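Local coordinates for F5/8 type C domain protein (Bacteroides ovatus, PDB 4ZRX) that probably acts as an alpha-L-fucosidase, releasing alpha-linked L-fucose from glycans, and carries an F5/8 type C domain that may bind carbohydrate, at residues 182-187 against 202-207; 214-217 against 222-225; 243-248 against 254-259; 269-274 against 400-405. All coordinates share one frame; numbering follows the deposited sequence. Where two conformers were deposited one is given.

Interactions 1, 2 and 3 follow one another along the chain within the putative alpha-L-fucosidase barrel, and interaction 4 joins that region to a later antiparallel sheet. The centres of interactions 1 and 2 are about 9 Å apart; strands 181-184 and 216-219 are neighbours in one sheet, and the two contacts touch through Phe-184 and Tyr-205 against Met-217. Interaction 3 lies about 17 Å, centre to centre, from interaction 2 and packs on it through Leu-244 and Pro-246. From there Val-243 reaches Ile-273 and Leu-274 of interaction 4, their centres about 19 Å apart. The four contacts thus trace a path from the barrel wall to the domain junction.

Interaction 1 of 4, residues 182-187 against 202-207; sequences VWFDGA and DAFYQT. With EDO (1,2-ethanediol), chain B.
Phe-184 and Phe-204 meet within a beta-alpha-beta unit of the TIM barrel, the first at the end of strand 181-184, the second on helix 201-211, which leads back to strand 216-219. The rings form a T-shaped pair: the edge of Phe-204 is turned to the face of Phe-184, with centroids 6.0 Å apart and planes at 64°. Their closest atoms are Phe-184 CE2 and Phe-204 CB, 4.1 Å apart, so the nearest approach is made by CB of the helix residue, the ring edge standing a little farther off.

Just past the strand, Asp-185 has its CG anti to the backbone N (chi1 -163°) and folds the chain into an Asx turn, OD1 accepting from Ala-187 N at 3.1 Å from above the carboxylate plane. The same OD1 takes the hydroxyls of a 1,2-ethanediol, probably from the crystallisation liquor, with O1 at 3.1 Å and O2 at 3.2 Å, while Gly-186 N gives a bond of 3.0 Å to the diol O2. OD2 is bonded to Tyr-144 OH. Replacing Asp-185 by alanine removes both oxygens and would probably leave Ala-187 N without its acceptor, Tyr-144 OH without its carboxylate partner and the turn free to relax. The diol sits against Trp-183, Asp-185 and Gly-186 at the C-terminal strand end, where TIM-barrel active sites lie.

Phe-165 of helix 158-174 meets both rings, and Ile-208 lies against Phe-184. Strand 181-184 itself runs between strands 140-145 and 216-219, bonded by its backbone to both.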
loop_
_atom_site.group_PDB
_atom_site.type_symbol
_atom_site.label_atom_id
_atom_site.label_comp_id
_atom_site.label_asym_id
_atom_site.label_seq_id
_atom_site.Cartn_x
_atom_site.Cartn_y
_atom_site.Cartn_z
ATOM N N VAL A 182 -4.973 -17.646 -3.517
ATOM C CA VAL A 182 -4.206 -18.386 -2.537
ATOM C C VAL A 182 -2.848 -17.735 -2.411
ATOM O O VAL A 182 -2.117 -17.627 -3.408
ATOM C CB VAL A 182 -4.017 -19.879 -2.935
ATOM C CG1 VAL A 182 -3.262 -20.598 -1.897
ATOM C CG2 VAL A 182 -5.404 -20.510 -3.109
ATOM N N TRP A 183 -2.573 -17.190 -1.214
ATOM C CA TRP A 183 -1.402 -16.377 -0.998
ATOM C C TRP A 183 -0.362 -17.213 -0.269
ATOM O O TRP A 183 -0.629 -17.711 0.843
ATOM C CB TRP A 183 -1.805 -15.182 -0.124
ATOM C CG TRP A 183 -1.261 -13.863 -0.489
ATOM C CD1 TRP A 183 -1.784 -13.016 -1.417
ATOM C CD2 TRP A 183 -0.166 -13.146 0.116
ATOM N NE1 TRP A 183 -1.091 -11.865 -1.471
ATOM C CE2 TRP A 183 -0.110 -11.879 -0.522
ATOM C CE3 TRP A 183 0.830 -13.475 1.028
ATOM C CZ2 TRP A 183 0.857 -10.913 -0.194
ATOM C CZ3 TRP A 183 1.765 -12.534 1.352
ATOM C CH2 TRP A 183 1.759 -11.248 0.778
ATOM N N PHE A 184 0.804 -17.365 -0.899
ATOM C CA PHE A 184 1.935 -18.083 -0.319
ATOM C C PHE A 184 3.100 -17.131 -0.106
ATOM O O PHE A 184 3.883 -16.808 -1.006
ATOM C CB PHE A 184 2.341 -19.225 -1.256
ATOM C CG PHE A 184 1.329 -20.353 -1.397
ATOM C CD1 PHE A 184 0.599 -20.829 -0.323
ATOM C CD2 PHE A 184 1.245 -21.039 -2.601
ATOM C CE1 PHE A 184 -0.248 -21.899 -0.455
ATOM C CE2 PHE A 184 0.391 -22.145 -2.763
ATOM C CZ PHE A 184 -0.389 -22.576 -1.677
ATOM N N ASP A 185 3.173 -16.603 1.112
ATOM C CA ASP A 185 4.177 -15.662 1.518
ATOM C C ASP A 185 5.553 -16.256 1.356
ATOM O O ASP A 185 5.760 -17.442 1.669
ATOM C CB ASP A 185 3.900 -15.285 2.940
ATOM C CG ASP A 185 4.583 -14.040 3.387
ATOM O OD1 ASP A 185 5.517 -13.576 2.709
ATOM O OD2 ASP A 185 4.116 -13.543 4.447
ATOM N N GLY A 186 6.486 -15.445 0.829
ATOM C CA GLY A 186 7.887 -15.897 0.632
ATOM C C GLY A 186 8.755 -15.703 1.856
ATOM O O GLY A 186 9.886 -16.189 1.918
ATOM N N ALA A 187 8.230 -14.988 2.835
ATOM C CA ALA A 187 9.011 -14.610 4.023
ATOM C C ALA A 187 9.405 -15.847 4.797
ATOM O O ALA A 187 8.625 -16.794 4.961
ATOM C CB ALA A 187 8.196 -13.669 4.920
ATOM N N ASP A 202 4.991 -27.094 -7.156
ATOM C CA ASP A 202 4.203 -27.602 -8.266
ATOM C C ASP A 202 3.039 -28.444 -7.775
ATOM O O ASP A 202 1.911 -28.271 -8.257
ATOM C CB ASP A 202 5.088 -28.342 -9.289
ATOM C CG ASP A 202 4.298 -28.770 -10.501
ATOM O OD1 ASP A 202 3.689 -27.912 -11.209
ATOM O OD2 ASP A 202 4.230 -29.972 -10.713
ATOM N N ALA A 203 3.259 -29.278 -6.761
ATOM C CA ALA A 203 2.161 -30.060 -6.204
ATOM C C ALA A 203 1.135 -29.171 -5.536
ATOM O O ALA A 203 -0.064 -29.464 -5.592
ATOM C CB ALA A 203 2.674 -31.148 -5.238
ATOM N N PHE A 204 1.588 -28.085 -4.902
ATOM C CA PHE A 204 0.655 -27.151 -4.285
ATOM C C PHE A 204 -0.176 -26.542 -5.392
ATOM O O PHE A 204 -1.402 -26.351 -5.262
ATOM C CB PHE A 204 1.344 -26.011 -3.526
ATOM C CG PHE A 204 2.329 -26.432 -2.446
ATOM C CD1 PHE A 204 2.414 -27.747 -1.971
ATOM C CD2 PHE A 204 3.138 -25.463 -1.855
ATOM C CE1 PHE A 204 3.332 -28.090 -0.986
ATOM C CE2 PHE A 204 4.059 -25.783 -0.882
ATOM C CZ PHE A 204 4.169 -27.134 -0.447
ATOM N N TYR A 205 0.480 -26.201 -6.486
ATOM C CA TYR A 205 -0.261 -25.613 -7.621
ATOM C C TYR A 205 -1.261 -26.561 -8.244
ATOM O O TYR A 205 -2.370 -26.161 -8.615
ATOM C CB TYR A 205 0.713 -25.061 -8.689
ATOM C CG TYR A 205 0.081 -24.093 -9.709
ATOM C CD1 TYR A 205 -1.078 -23.366 -9.428
ATOM C CD2 TYR A 205 0.675 -23.920 -10.937
ATOM C CE1 TYR A 205 -1.611 -22.455 -10.380
ATOM C CE2 TYR A 205 0.138 -23.088 -11.903
ATOM C CZ TYR A 205 -0.994 -22.354 -11.617
ATOM O OH TYR A 205 -1.509 -21.487 -12.564
ATOM N N GLN A 206 -0.885 -27.834 -8.369
ATOM C CA GLN A 206 -1.814 -28.827 -8.917
ATOM C C GLN A 206 -3.048 -28.995 -8.038
ATOM O O GLN A 206 -4.166 -29.051 -8.552
ATOM C CB GLN A 206 -1.120 -30.177 -9.194
ATOM C CG GLN A 206 0.073 -30.142 -10.165
ATOM C CD GLN A 206 -0.130 -29.273 -11.402
ATOM O OE1 GLN A 206 0.690 -28.366 -11.700
ATOM N NE2 GLN A 206 -1.243 -29.484 -12.096
ATOM N N THR A 207 -2.867 -28.879 -6.712
ATOM C CA THR A 207 -3.988 -28.944 -5.794
ATOM C C THR A 207 -4.933 -27.812 -6.017
ATOM O O THR A 207 -6.146 -27.999 -6.075
ATOM C CB THR A 207 -3.471 -28.960 -4.342
ATOM O OG1 THR A 207 -2.604 -30.077 -4.164
ATOM C CG2 THR A 207 -4.598 -29.052 -3.304
HETATM C C1 EDO B . 5.573 -11.047 0.445
HETATM O O1 EDO B . 5.775 -10.663 1.805
HETATM C C2 EDO B . 6.917 -11.350 -0.206
HETATM O O2 EDO B . 7.300 -12.690 0.141
#

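Interaction 2 of 4, residues 214-217 against 222-225; sequences KAVM and DDVR
Asp-223 folds back onto Val-216 and Met-217, closing the short loop that follows the end of barrel strand 216-219. The tight part centres on its carboxylate. CG lies anti to the carbonyl carbon (chi1 -70°), which brings OD2 to Met-217 N at 2.9 Å; the bond is nearly straight (171°) and uses the anti lone pair of OD2. The return bond runs between backbones, Asp-223 N to Met-217 O at 3.2 Å. Beside this pair, Val-216 CB sits 3.5 Å from Asp-223 CB, and Val-216 CG2 meets Val-224 CG2 at 3.8 Å, the two valines crossing at about a right angle, both in touch with Trp-39.

The rest is looser. Val-224 N makes a long, weak bond of 3.5 Å to the same Met-217 O. The side chain of Met-217, present as selenomethionine, leads away to Tyr-205 and Ile-208, and at the solvent end Lys-214 is exposed, makes no contact with 222-225 and forms a salt bridge with Glu-178.

Lys-10 forms salt bridges with Asp-223 OD1 and Asp-222 OD1, while Asp-222 OD2 is bonded to Tyr-249 OH. With an alanine in place of Asp-223, Met-217 N would probably be left without its acceptor and Lys-10 with one carboxylate fewer. Each oxygen of Asp-223 thus has its own task, one holding the strand backbone and the other meeting the ammonium group of Lys-10, whose charge probably favours the ionised carboxylate.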
loop_
_atom_site.group_PDB
_atom_site.type_symbol
_atom_site.label_atom_id
_atom_site.label_comp_id
_atom_site.label_asym_id
_atom_site.label_seq_id
_atom_site.Cartn_x
_atom_site.Cartn_y
_atom_site.Cartn_z
ATOM N N LYS A 214 -10.793 -21.306 -10.555
ATOM C CA LYS A 214 -10.791 -19.862 -10.713
ATOM C C LYS A 214 -9.656 -19.170 -9.971
ATOM O O LYS A 214 -9.432 -17.945 -10.210
ATOM C CB LYS A 214 -12.093 -19.273 -10.206
ATOM C CG LYS A 214 -13.274 -19.660 -11.058
ATOM C CD LYS A 214 -14.535 -19.093 -10.471
ATOM C CE LYS A 214 -15.757 -19.257 -11.406
ATOM N NZ LYS A 214 -16.921 -19.072 -10.515
ATOM N N ALA A 215 -8.974 -19.885 -9.061
ATOM C CA ALA A 215 -8.003 -19.266 -8.124
ATOM C C ALA A 215 -6.737 -18.877 -8.831
ATOM O O ALA A 215 -6.308 -19.574 -9.782
ATOM C CB ALA A 215 -7.651 -20.166 -7.022
ATOM N N VAL A 216 -6.120 -17.803 -8.351
ATOM C CA VAL A 216 -4.746 -17.494 -8.677
ATOM C C VAL A 216 -3.807 -17.818 -7.482
ATOM O O VAL A 216 -4.197 -17.620 -6.325
ATOM C CB VAL A 216 -4.539 -16.018 -9.110
ATOM C CG1 VAL A 216 -5.154 -15.804 -10.481
ATOM C CG2 VAL A 216 -5.099 -15.043 -8.100
HETATM N N MSE A 217 -2.623 -18.317 -7.795
HETATM C CA MSE A 217 -1.574 -18.609 -6.812
HETATM C C MSE A 217 -0.625 -17.436 -6.772
HETATM O O MSE A 217 0.008 -17.084 -7.758
HETATM C CB MSE A 217 -0.839 -19.904 -7.176
HETATM C CG MSE A 217 0.150 -20.364 -6.118
HETATM SE SE MSE A 217 0.801 -22.074 -6.701
HETATM C CE MSE A 217 2.453 -22.355 -5.762
ATOM N N ASP A 222 3.027 -18.311 -9.694
ATOM C CA ASP A 222 3.297 -17.661 -10.977
ATOM C C ASP A 222 2.106 -16.910 -11.528
ATOM O O ASP A 222 2.187 -16.385 -12.664
ATOM C CB ASP A 222 3.808 -18.675 -12.037
ATOM C CG ASP A 222 2.846 -19.772 -12.336
ATOM O OD1 ASP A 222 1.658 -19.764 -11.938
ATOM O OD2 ASP A 222 3.352 -20.697 -13.093
ATOM N N ASP A 223 1.026 -16.751 -10.733
ATOM C CA ASP A 223 -0.123 -15.954 -11.193
ATOM C C ASP A 223 -0.027 -14.475 -10.812
ATOM O O ASP A 223 -0.478 -13.637 -11.602
ATOM C CB ASP A 223 -1.466 -16.506 -10.710
ATOM C CG ASP A 223 -1.854 -17.802 -11.365
ATOM O OD1 ASP A 223 -1.750 -17.842 -12.621
ATOM O OD2 ASP A 223 -2.316 -18.701 -10.623
ATOM N N VAL A 224 0.457 -14.198 -9.605
ATOM C CA VAL A 224 0.441 -12.836 -9.042
ATOM C C VAL A 224 1.777 -12.575 -8.352
ATOM O O VAL A 224 2.244 -13.396 -7.568
ATOM C CB VAL A 224 -0.702 -12.691 -8.057
ATOM C CG1 VAL A 224 -0.668 -11.386 -7.235
ATOM C CG2 VAL A 224 -2.085 -12.784 -8.718
ATOM N N ARG A 225 2.361 -11.416 -8.665
ATOM C CA ARG A 225 3.698 -11.034 -8.244
ATOM C C ARG A 225 3.585 -10.004 -7.116
ATOM O O ARG A 225 2.880 -8.999 -7.244
ATOM C CB ARG A 225 4.452 -10.436 -9.448
ATOM C CG ARG A 225 5.700 -9.658 -9.157
ATOM C CD ARG A 225 6.419 -9.270 -10.401
ATOM N NE ARG A 225 5.619 -8.449 -11.282
ATOM C CZ ARG A 225 5.587 -7.124 -11.336
ATOM N NH1 ARG A 225 6.290 -6.362 -10.502
ATOM N NH2 ARG A 225 4.807 -6.556 -12.225
#

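Interaction 3 of 4, residues 243-248 against 254-259; sequences VLTPGI and ENNKRL
Asn-256 and Thr-245 form a polar contact between side chain and backbone, where the loop that follows strand 241-242 runs past helix 252-259 beside strand 279-290 of the barrel sheet. The amide of Asn-256 grips Thr-245 twice. Thr-245 N gives to OD1 at 3.0 Å, and Asn-256 ND2 gives to Thr-245 O at 3.2 Å. Both bonds are nearly straight, and both acceptors are met in the carbonyl plane on a lone pair. Together they fix the rotation of the amide group. Leu-244 CD1 comes to the same amide, 3.7 Å from ND2.

Water fills in the polar side. Water 1 donates to Val-243 O and to Asn-256 OD1 and accepts from Thr-245 OG1, so OD1 is held by backbone and solvent at once. Water 2 joins Thr-245 OG1 to Asn-255 ND2. One residue earlier on the helix, Asn-255 OD1 accepts from Arg-258 NH1 at 2.8 Å, the donor standing well above the carbonyl plane.

The apolar end lies beyond: Leu-259 CD1 packs on Val-243 CB at 3.8 Å. That valine also touches Leu-280 and Ile-273, and Phe-281 of strand 279-290 lies against Thr-245. The Asn-256 amide thus pairs with the backbone N and O of one residue, much as a peptide group of an adjacent strand would, and here this ties the loop after strand 241-242 to helix 252-259.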
loop_
_atom_site.group_PDB
_atom_site.type_symbol
_atom_site.label_atom_id
_atom_site.label_comp_id
_atom_site.label_asym_id
_atom_site.label_seq_id
_atom_site.Cartn_x
_atom_site.Cartn_y
_atom_site.Cartn_z
ATOM N N VAL A 243 10.259 -9.834 -17.147
ATOM C CA VAL A 243 11.380 -10.780 -17.168
ATOM C C VAL A 243 11.579 -11.476 -15.814
ATOM O O VAL A 243 12.393 -12.418 -15.700
ATOM C CB VAL A 243 12.669 -10.075 -17.576
ATOM C CG1 VAL A 243 12.525 -9.432 -18.903
ATOM C CG2 VAL A 243 13.125 -9.039 -16.537
ATOM N N LEU A 244 10.936 -10.974 -14.745
ATOM C CA LEU A 244 11.107 -11.574 -13.421
ATOM C C LEU A 244 10.522 -12.977 -13.383
ATOM O O LEU A 244 9.353 -13.144 -13.638
ATOM C CB LEU A 244 10.507 -10.694 -12.319
ATOM C CG LEU A 244 10.806 -11.133 -10.872
ATOM C CD1 LEU A 244 12.232 -10.964 -10.465
ATOM C CD2 LEU A 244 9.832 -10.364 -9.896
ATOM N N THR A 245 11.339 -13.963 -13.006
ATOM C CA THR A 245 10.944 -15.345 -13.037
ATOM C C THR A 245 10.248 -15.619 -11.697
ATOM O O THR A 245 10.844 -15.402 -10.624
ATOM C CB THR A 245 12.145 -16.295 -13.222
ATOM O OG1 THR A 245 12.822 -16.002 -14.437
ATOM C CG2 THR A 245 11.645 -17.738 -13.229
ATOM N N PRO A 246 9.021 -16.144 -11.737
ATOM C CA PRO A 246 8.365 -16.577 -10.506
ATOM C C PRO A 246 9.246 -17.422 -9.629
ATOM O O PRO A 246 9.912 -18.356 -10.121
ATOM C CB PRO A 246 7.135 -17.344 -11.003
ATOM C CG PRO A 246 6.771 -16.603 -12.214
ATOM C CD PRO A 246 8.096 -16.242 -12.880
ATOM N N GLY A 247 9.251 -17.100 -8.337
ATOM C CA GLY A 247 10.153 -17.728 -7.378
ATOM C C GLY A 247 9.948 -19.225 -7.204
ATOM O O GLY A 247 10.833 -19.934 -6.720
ATOM N N ILE A 248 8.774 -19.718 -7.584
ATOM C CA ILE A 248 8.466 -21.119 -7.439
ATOM C C ILE A 248 9.183 -22.017 -8.456
ATOM O O ILE A 248 9.118 -23.235 -8.315
ATOM C CB ILE A 248 6.972 -21.399 -7.501
ATOM C CG1 ILE A 248 6.352 -20.866 -8.807
ATOM C CG2 ILE A 248 6.301 -20.840 -6.233
ATOM C CD1 ILE A 248 5.090 -21.526 -9.127
ATOM N N GLU A 254 18.824 -18.394 -10.215
ATOM C CA GLU A 254 19.935 -18.166 -11.145
ATOM C C GLU A 254 19.551 -17.178 -12.241
ATOM O O GLU A 254 20.307 -16.290 -12.540
ATOM C CB GLU A 254 20.455 -19.469 -11.784
ATOM C CG GLU A 254 21.850 -19.323 -12.410
ATOM C CD GLU A 254 22.338 -20.597 -13.073
ATOM O OE1 GLU A 254 21.642 -21.097 -13.982
ATOM O OE2 GLU A 254 23.424 -21.084 -12.703
ATOM N N ASN A 255 18.380 -17.360 -12.849
ATOM C CA ASN A 255 17.937 -16.478 -13.938
ATOM C C ASN A 255 17.690 -15.048 -13.486
ATOM O O ASN A 255 18.132 -14.113 -14.117
ATOM C CB ASN A 255 16.725 -17.064 -14.638
ATOM C CG ASN A 255 17.082 -18.366 -15.362
ATOM O OD1 ASN A 255 18.185 -18.933 -15.172
ATOM N ND2 ASN A 255 16.195 -18.836 -16.181
ATOM N N ASN A 256 17.058 -14.889 -12.345
ATOM C CA ASN A 256 16.937 -13.546 -11.810
ATOM C C ASN A 256 18.257 -12.889 -11.490
ATOM O O ASN A 256 18.436 -11.687 -11.744
ATOM C CB ASN A 256 15.997 -13.527 -10.621
ATOM C CG ASN A 256 14.573 -13.819 -10.993
ATOM O OD1 ASN A 256 14.176 -13.654 -12.145
ATOM N ND2 ASN A 256 13.795 -14.286 -10.021
ATOM N N LYS A 257 19.215 -13.659 -10.945
ATOM C CA LYS A 257 20.532 -13.074 -10.659
ATOM C C LYS A 257 21.239 -12.677 -11.946
ATOM O O LYS A 257 21.808 -11.584 -12.030
ATOM C CB LYS A 257 21.392 -14.063 -9.812
ATOM C CG LYS A 257 22.860 -13.669 -9.562
ATOM C CD LYS A 257 23.092 -12.843 -8.278
ATOM C CE LYS A 257 24.550 -13.070 -7.776
ATOM N NZ LYS A 257 25.071 -12.057 -6.793
ATOM N N ARG A 258 21.167 -13.529 -12.968
ATOM C CA ARG A 258 21.791 -13.214 -14.249
ATOM C C ARG A 258 21.206 -11.952 -14.859
ATOM O O ARG A 258 21.945 -11.149 -15.388
ATOM C CB ARG A 258 21.682 -14.402 -15.219
ATOM C CG ARG A 258 22.139 -14.152 -16.665
ATOM C CD ARG A 258 21.568 -15.221 -17.585
ATOM N NE ARG A 258 22.103 -16.521 -17.175
ATOM C CZ ARG A 258 21.413 -17.592 -16.741
ATOM N NH1 ARG A 258 20.083 -17.605 -16.674
ATOM N NH2 ARG A 258 22.088 -18.703 -16.409
ATOM N N LEU A 259 19.901 -11.728 -14.723
ATOM C CA LEU A 259 19.307 -10.502 -15.292
ATOM C C LEU A 259 19.370 -9.290 -14.379
ATOM O O LEU A 259 19.059 -8.201 -14.830
ATOM C CB LEU A 259 17.856 -10.731 -15.682
ATOM C CG LEU A 259 17.567 -11.770 -16.766
ATOM C CD1 LEU A 259 16.139 -11.682 -17.211
ATOM C CD2 LEU A 259 18.489 -11.654 -17.926
HETATM O O HOH W 1 14.380 -13.891 -14.681
HETATM O O HOH W 2 14.040 -17.670 -16.170
#

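Interaction 4 of 4, residues 269-274 against 400-405; sequences GSRKIL and RVEAFT
The carboxylate of Glu-402 lies at the edge of the Arg-271 guanidinium, the two planes nearly coplanar at 30°. This bidentate salt bridge links the short, weakly bonded helix 271-274 of the barrel region to strand 401-410 of a later antiparallel sheet. The grip is side-on: Arg-271 NE gives to Glu-402 OE2 at 2.8 Å, almost straight (172°) and on the syn lone pair, and Arg-271 NH2 gives to Glu-402 OE1 at 2.9 Å, bent and tilted out of both planes. The arginine chain is extended from CG to NE, which carries its flat end across to the glutamate, and Arg-271 also touches Val-24 of helix 20-27.

A second arginine, Arg-447, forms a salt bridge to Glu-402 OE2 through NE while its NH2 bonds Gly-269 O, so it too spans the junction. Two nearby positive charges would probably keep the glutamate ionised. On the strand, Glu-402 and Ala-403 both face Glu-445 as a classic beta bulge. At the helix start, Ser-270 is the N-cap, OG accepting from Ile-273 N at 3.3 Å. The first helix amide is bridged by solvent: water 3 accepts from Arg-271 N at 3.0 Å and donates to Glu-402 OE2 at 2.9 Å.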
loop_
_atom_site.group_PDB
_atom_site.type_symbol
_atom_site.label_atom_id
_atom_site.label_comp_id
_atom_site.label_asym_id
_atom_site.label_seq_id
_atom_site.Cartn_x
_atom_site.Cartn_y
_atom_site.Cartn_z
ATOM N N GLY A 269 10.952 -4.994 -16.961
ATOM C CA GLY A 269 10.465 -5.298 -18.313
ATOM C C GLY A 269 10.721 -4.348 -19.448
ATOM O O GLY A 269 10.080 -4.531 -20.479
ATOM N N SER A 270 11.630 -3.377 -19.298
ATOM C CA SER A 270 11.932 -2.464 -20.413
ATOM C C SER A 270 12.569 -3.229 -21.573
ATOM O O SER A 270 13.059 -4.325 -21.400
ATOM C CB SER A 270 12.923 -1.394 -20.016
ATOM O OG SER A 270 14.191 -1.996 -19.776
ATOM N N ARG A 271 12.611 -2.615 -22.754
ATOM C CA ARG A 271 13.276 -3.286 -23.876
ATOM C C ARG A 271 14.753 -3.544 -23.605
ATOM O O ARG A 271 15.310 -4.553 -24.057
ATOM C CB ARG A 271 13.206 -2.453 -25.169
ATOM C CG ARG A 271 11.803 -2.268 -25.672
ATOM C CD ARG A 271 11.826 -1.666 -27.108
ATOM N NE ARG A 271 10.499 -1.242 -27.522
ATOM C CZ ARG A 271 10.094 -1.085 -28.777
ATOM N NH1 ARG A 271 10.894 -1.433 -29.798
ATOM N NH2 ARG A 271 8.873 -0.662 -29.034
ATOM N N LYS A 272 15.375 -2.651 -22.859
ATOM C CA LYS A 272 16.767 -2.846 -22.475
ATOM C C LYS A 272 16.944 -4.159 -21.755
ATOM O O LYS A 272 17.868 -4.921 -22.071
ATOM C CB LYS A 272 17.193 -1.695 -21.579
ATOM C CG LYS A 272 18.605 -1.695 -21.038
ATOM C CD LYS A 272 18.652 -0.524 -19.967
ATOM C CE LYS A 272 19.642 -0.708 -18.869
ATOM N NZ LYS A 272 21.007 -0.444 -19.430
ATOM N N ILE A 273 16.111 -4.434 -20.761
ATOM C CA ILE A 273 16.290 -5.661 -20.012
ATOM C C ILE A 273 15.848 -6.915 -20.780
ATOM O O ILE A 273 16.342 -8.011 -20.503
ATOM C CB ILE A 273 15.703 -5.523 -18.599
ATOM C CG1 ILE A 273 16.401 -6.471 -17.627
ATOM C CG2 ILE A 273 14.159 -5.676 -18.530
ATOM C CD1 ILE A 273 16.463 -5.852 -16.211
ATOM N N LEU A 274 14.951 -6.776 -21.768
ATOM C CA LEU A 274 14.649 -7.900 -22.678
ATOM C C LEU A 274 15.852 -8.495 -23.353
ATOM O O LEU A 274 15.853 -9.693 -23.660
ATOM C CB LEU A 274 13.689 -7.483 -23.790
ATOM C CG LEU A 274 12.269 -7.269 -23.334
ATOM C CD1 LEU A 274 11.388 -6.843 -24.528
ATOM C CD2 LEU A 274 11.733 -8.557 -22.707
ATOM N N ARG A 400 1.483 -2.880 -24.201
ATOM C CA ARG A 400 2.255 -2.332 -25.329
ATOM C C ARG A 400 2.721 -0.910 -25.180
ATOM O O ARG A 400 3.743 -0.563 -25.721
ATOM C CB ARG A 400 1.418 -2.456 -26.597
ATOM C CG ARG A 400 1.030 -3.911 -26.847
ATOM C CD ARG A 400 0.295 -4.082 -28.124
ATOM N NE ARG A 400 -0.040 -5.487 -28.347
ATOM C CZ ARG A 400 -0.302 -6.010 -29.542
ATOM N NH1 ARG A 400 -0.314 -5.252 -30.643
ATOM N NH2 ARG A 400 -0.615 -7.294 -29.628
ATOM N N VAL A 401 1.992 -0.075 -24.470
ATOM C CA VAL A 401 2.334 1.339 -24.357
ATOM C C VAL A 401 3.592 1.517 -23.523
ATOM O O VAL A 401 3.781 0.900 -22.481
ATOM C CB VAL A 401 1.161 2.194 -23.852
ATOM C CG1 VAL A 401 1.574 3.655 -23.648
ATOM C CG2 VAL A 401 0.012 2.134 -24.868
ATOM N N GLU A 402 4.523 2.296 -24.113
ATOM C CA GLU A 402 5.801 2.587 -23.487
ATOM C C GLU A 402 6.010 4.051 -23.080
ATOM O O GLU A 402 6.770 4.312 -22.146
ATOM C CB GLU A 402 6.920 2.155 -24.374
ATOM C CG GLU A 402 6.958 0.676 -24.589
ATOM C CD GLU A 402 7.969 0.247 -25.634
ATOM O OE1 GLU A 402 7.908 0.845 -26.739
ATOM O OE2 GLU A 402 8.851 -0.682 -25.377
ATOM N N ALA A 403 5.379 4.989 -23.782
ATOM C CA ALA A 403 5.400 6.411 -23.394
ATOM C C ALA A 403 4.209 7.129 -23.973
ATOM O O ALA A 403 3.787 6.837 -25.104
ATOM C CB ALA A 403 6.679 7.073 -23.901
ATOM N N PHE A 404 3.638 8.051 -23.201
ATOM C CA PHE A 404 2.462 8.752 -23.675
ATOM C C PHE A 404 2.424 10.133 -23.011
ATOM O O PHE A 404 3.040 10.377 -21.984
ATOM C CB PHE A 404 1.141 8.004 -23.400
ATOM C CG PHE A 404 0.800 7.884 -21.976
ATOM C CD1 PHE A 404 1.306 6.828 -21.187
ATOM C CD2 PHE A 404 -0.070 8.770 -21.392
ATOM C CE1 PHE A 404 0.978 6.751 -19.857
ATOM C CE2 PHE A 404 -0.424 8.684 -20.070
ATOM C CZ PHE A 404 0.142 7.645 -19.272
ATOM N N THR A 405 1.650 11.012 -23.638
ATOM C CA THR A 405 1.415 12.362 -23.209
ATOM C C THR A 405 -0.075 12.658 -23.243
ATOM O O THR A 405 -0.758 12.178 -24.132
ATOM C CB THR A 405 2.148 13.339 -24.170
ATOM O OG1 THR A 405 3.544 12.992 -24.147
ATOM C CG2 THR A 405 1.986 14.807 -23.692
HETATM O O HOH W 3 10.328 -0.601 -22.911
#